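Local structure of DegV family protein (Thermus thermophilus, 2DT8) at residues 85-88 and 94-97; 101-106 and 110-115. The protein binds fatty acids such as palmitic acid and carries a zinc ion, its wider cellular role not being established. One frame throughout, in Å; residues are numbered along the deposited sequence.

Contact 1 (85-88 and 94-97); sequences SLHI and GTVQ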
# COMPACT_ATOMS: atom_id res chain seq x y z
N SER A 85 4.13 -9.94 -11.29
CA SER A 85 3.20 -9.92 -10.16
C SER A 85 3.80 -9.14 -8.98
O SER A 85 4.76 -9.59 -8.35
CB SER A 85 2.94 -11.38 -9.76
OG SER A 85 1.63 -11.59 -9.23
N LEU A 86 3.23 -7.97 -8.69
CA LEU A 86 3.69 -7.06 -7.64
C LEU A 86 2.77 -7.13 -6.42
O LEU A 86 1.56 -7.00 -6.51
CB LEU A 86 3.74 -5.62 -8.16
CG LEU A 86 5.04 -5.24 -8.87
CD1 LEU A 86 5.32 -6.19 -10.01
CD2 LEU A 86 4.95 -3.81 -9.37
N HIS A 87 3.44 -7.31 -5.26
CA HIS A 87 2.66 -7.41 -4.04
C HIS A 87 3.07 -6.78 -2.67
O HIS A 87 4.21 -6.40 -2.46
CB HIS A 87 2.53 -8.92 -3.78
CG HIS A 87 1.78 -9.54 -4.94
ND1 HIS A 87 0.45 -9.38 -5.13
CD2 HIS A 87 2.29 -10.33 -5.97
CE1 HIS A 87 0.16 -10.06 -6.25
NE2 HIS A 87 1.24 -10.64 -6.78
N ILE A 88 2.06 -6.72 -1.78
CA ILE A 88 2.33 -6.10 -0.49
C ILE A 88 3.49 -6.88 0.12
O ILE A 88 3.70 -8.08 -0.13
CB ILE A 88 1.02 -6.31 0.29
CG1 ILE A 88 1.25 -5.91 1.75
CG2 ILE A 88 0.52 -7.77 0.21
CD1 ILE A 88 -0.07 -5.81 2.54
N GLY A 94 1.00 -13.07 3.78
CA GLY A 94 1.42 -14.28 3.10
C GLY A 94 1.11 -14.23 1.61
O GLY A 94 1.29 -15.22 0.91
N THR A 95 0.64 -13.09 1.12
CA THR A 95 0.30 -12.94 -0.29
C THR A 95 1.45 -13.32 -1.24
O THR A 95 1.25 -14.09 -2.18
CB THR A 95 -0.18 -11.50 -0.59
OG1 THR A 95 -1.36 -11.24 0.19
CG2 THR A 95 -0.51 -11.32 -2.07
N VAL A 96 2.65 -12.78 -0.99
CA VAL A 96 3.80 -13.09 -1.84
C VAL A 96 4.03 -14.60 -1.88
O VAL A 96 4.28 -15.17 -2.95
CB VAL A 96 5.08 -12.39 -1.33
CG1 VAL A 96 6.33 -13.06 -1.93
CG2 VAL A 96 5.04 -10.92 -1.74
N GLN A 97 4.06 -15.26 -0.75
CA GLN A 97 4.19 -16.71 -0.68
C GLN A 97 3.15 -17.41 -1.56
O GLN A 97 3.45 -18.40 -2.22
CB GLN A 97 4.07 -17.17 0.77
CG GLN A 97 3.96 -18.67 0.96
CD GLN A 97 4.10 -19.06 2.42
OE1 GLN A 97 3.68 -20.14 2.82
NE2 GLN A 97 4.70 -18.18 3.22
O HOH W 1 2.88 -10.60 0.79
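Thr95, the first helical residue after the N-cap Gly94, meets both His87 and Ile88. Its CG2 methyl, set anti to the backbone N while OG1 stands beside that nitrogen (chi1 -61°), comes within 3.7 Å of ND1 of His87, approaching the imidazole obliquely. Thr95 CB lies 3.9 Å from CG2 of Ile88, the methyl branch, and in both pairs the side chains cross at about a right angle. The hydroxyl of Thr95 is engaged by Ser93, just ahead of the helix. Val96 follows with one branch: its CG2 sits 3.8 Å from His87 CB and 3.5 Å from the carbonyl O of Ile88. No direct hydrogen bond spans the two segments; a water bridges them, accepting from Val96 N at 2.8 Å and lying 2.8 Å from Ile88 O, to which it can donate among competing acceptors, and so gives a first-turn amide of the helix a polar partner.

The imidazole is fixed from two sides. NE2 shares a 2.7 Å hydrogen bond with Ser85 OG, which lies in the ring plane at its edge, while ND1 is hydrogen-bonded to Asp8. These two bonds would restrain rotation of the ring about CB-CG, and Phe69 of helix 66-76 meets it with the planes nearly perpendicular. Ile88 also touches the bound palmitic acid, as does Gly94, so the loop edge of this contact borders the lipid. The strand 82-87 lies between the parallel strands 3-8 and 110-114, and helix 95-103 begins beside its C-terminal end.

Contact 2 (101-106 and 110-115); sequences LAAQEF and VTVVDT. With ZN (zinc ion), chain B.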
# COMPACT_ATOMS: atom_id res chain seq x y z
N LEU A 101 3.95 -19.73 -4.89
CA LEU A 101 3.52 -21.12 -5.07
C LEU A 101 2.77 -21.27 -6.41
O LEU A 101 2.96 -22.26 -7.13
CB LEU A 101 2.62 -21.55 -3.91
CG LEU A 101 3.37 -21.78 -2.59
CD1 LEU A 101 2.39 -21.92 -1.43
CD2 LEU A 101 4.23 -23.03 -2.71
N ALA A 102 1.92 -20.30 -6.75
CA ALA A 102 1.20 -20.36 -8.01
C ALA A 102 2.17 -20.19 -9.17
O ALA A 102 2.01 -20.80 -10.22
CB ALA A 102 0.13 -19.26 -8.07
N ALA A 103 3.18 -19.34 -8.99
CA ALA A 103 4.14 -19.10 -10.06
C ALA A 103 4.87 -20.38 -10.48
O ALA A 103 5.25 -20.52 -11.65
CB ALA A 103 5.15 -18.03 -9.62
N GLN A 104 5.05 -21.31 -9.54
CA GLN A 104 5.72 -22.59 -9.83
C GLN A 104 4.96 -23.41 -10.88
O GLN A 104 5.53 -24.31 -11.51
CB GLN A 104 5.87 -23.43 -8.54
CG GLN A 104 6.88 -22.86 -7.56
CD GLN A 104 6.84 -23.55 -6.20
OE1 GLN A 104 7.34 -23.01 -5.21
NE2 GLN A 104 6.26 -24.74 -6.15
N GLU A 105 3.68 -23.09 -11.07
CA GLU A 105 2.87 -23.80 -12.06
C GLU A 105 3.14 -23.35 -13.49
O GLU A 105 2.74 -24.01 -14.45
CB GLU A 105 1.37 -23.62 -11.78
CG GLU A 105 0.92 -24.11 -10.42
CD GLU A 105 -0.59 -24.21 -10.28
OE1 GLU A 105 -1.30 -24.09 -11.30
OE2 GLU A 105 -1.06 -24.43 -9.14
N PHE A 106 3.84 -22.22 -13.63
CA PHE A 106 4.15 -21.64 -14.93
C PHE A 106 5.64 -21.28 -14.88
O PHE A 106 6.02 -20.10 -15.00
CB PHE A 106 3.31 -20.37 -15.12
CG PHE A 106 1.85 -20.56 -14.76
CD1 PHE A 106 0.94 -21.01 -15.71
CD2 PHE A 106 1.40 -20.30 -13.46
CE1 PHE A 106 -0.40 -21.23 -15.37
CE2 PHE A 106 0.06 -20.52 -13.11
CZ PHE A 106 -0.85 -20.97 -14.07
N VAL A 110 6.53 -16.36 -14.79
CA VAL A 110 5.96 -15.45 -13.82
C VAL A 110 7.05 -14.96 -12.90
O VAL A 110 7.83 -15.74 -12.35
CB VAL A 110 4.88 -16.16 -12.98
CG1 VAL A 110 4.34 -15.18 -11.92
CG2 VAL A 110 3.76 -16.66 -13.86
N THR A 111 7.11 -13.64 -12.73
CA THR A 111 8.08 -13.04 -11.82
C THR A 111 7.29 -12.38 -10.70
O THR A 111 6.51 -11.47 -10.94
CB THR A 111 8.94 -11.99 -12.52
OG1 THR A 111 9.66 -12.60 -13.60
CG2 THR A 111 9.94 -11.38 -11.53
N VAL A 112 7.50 -12.86 -9.48
CA VAL A 112 6.81 -12.31 -8.32
C VAL A 112 7.75 -11.35 -7.60
O VAL A 112 8.88 -11.70 -7.27
CB VAL A 112 6.40 -13.44 -7.35
CG1 VAL A 112 5.74 -12.86 -6.11
CG2 VAL A 112 5.47 -14.42 -8.06
N VAL A 113 7.27 -10.13 -7.37
CA VAL A 113 8.05 -9.09 -6.71
C VAL A 113 7.44 -8.65 -5.38
O VAL A 113 6.28 -8.24 -5.32
CB VAL A 113 8.19 -7.84 -7.62
CG1 VAL A 113 8.99 -6.76 -6.91
CG2 VAL A 113 8.85 -8.21 -8.96
N ASP A 114 8.24 -8.74 -4.32
CA ASP A 114 7.85 -8.30 -2.98
C ASP A 114 8.28 -6.83 -2.97
O ASP A 114 9.47 -6.52 -2.95
CB ASP A 114 8.62 -9.10 -1.92
CG ASP A 114 8.26 -8.69 -0.51
OD1 ASP A 114 7.73 -7.58 -0.32
OD2 ASP A 114 8.54 -9.47 0.43
N THR A 115 7.30 -5.93 -2.99
CA THR A 115 7.58 -4.49 -3.02
C THR A 115 8.00 -3.90 -1.69
O THR A 115 8.48 -2.77 -1.65
CB THR A 115 6.35 -3.69 -3.45
OG1 THR A 115 5.31 -3.87 -2.47
CG2 THR A 115 5.86 -4.13 -4.83
ZN ZN B . -2.46 -25.77 -8.77
O HOH W 2 7.55 -18.76 -12.79
O HOH W 3 -1.47 -26.94 -7.24
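The return half of a beta-alpha-beta unit is closed here, where the end of helix 95-103 packs on strand 110-114 and the intervening turn carries a zinc ligand. Ala103 presents its CB to two valines of the strand, at 3.8 Å from Val110 CG1 and 3.9 Å from Val112 CG2. These valines are two residues apart, so their side chains emerge on the same face of the strand. In Val110 the branches are shared out: CG1, anti to the backbone N (chi1 178°), serves Ala103, whereas CG2, anti to the carbonyl carbon, reaches CB of Phe106 at 3.9 Å.

From Ala103 to Phe106 the chain forms a type I beta turn, closed by Phe106 N bonding to Ala103 O at 3.0 Å. A water bridges the two segments, placed to donate to Phe106 O (3.0 Å) and to Val110 O (3.1 Å), though other acceptors compete for its protons. Within the turn, Glu105 leads away from the strand; its chain, extended beyond CG, brings OE2 to 2.0 Å from the zinc ion, with OE1 well outside bonding distance. Coordination is thus through one oxygen, and a water and Glu67 of helix 66-76 also bind the metal. The side chain of Phe106 touches Tyr73 of that same helix. The arrangement is that of a parallel beta-alpha-beta crossover, whose helix-to-strand turn here also supplies one zinc ligand.

Contact 1 and contact 2 follow one another along the chain, the first closing before the second opens, and their centres are 8 Å apart. Both use helix 95-103: its start packs against the end of strand 82-87, its end against the start of strand 110-114. The two strands are parallel neighbours in one sheet, and direct contacts stitch the sites together, with Ser85 O 2.8 Å from Val113 N and Val96 CG2 4.0 Å from Asp114 CB. Together they span one beta-alpha-beta unit. Its two ends face different ligands: contact 1 adjoins the palmitic acid, whereas contact 2 carries the zinc ligand Glu105, and the side chain of Val112 there is about 13 Å from the lipid.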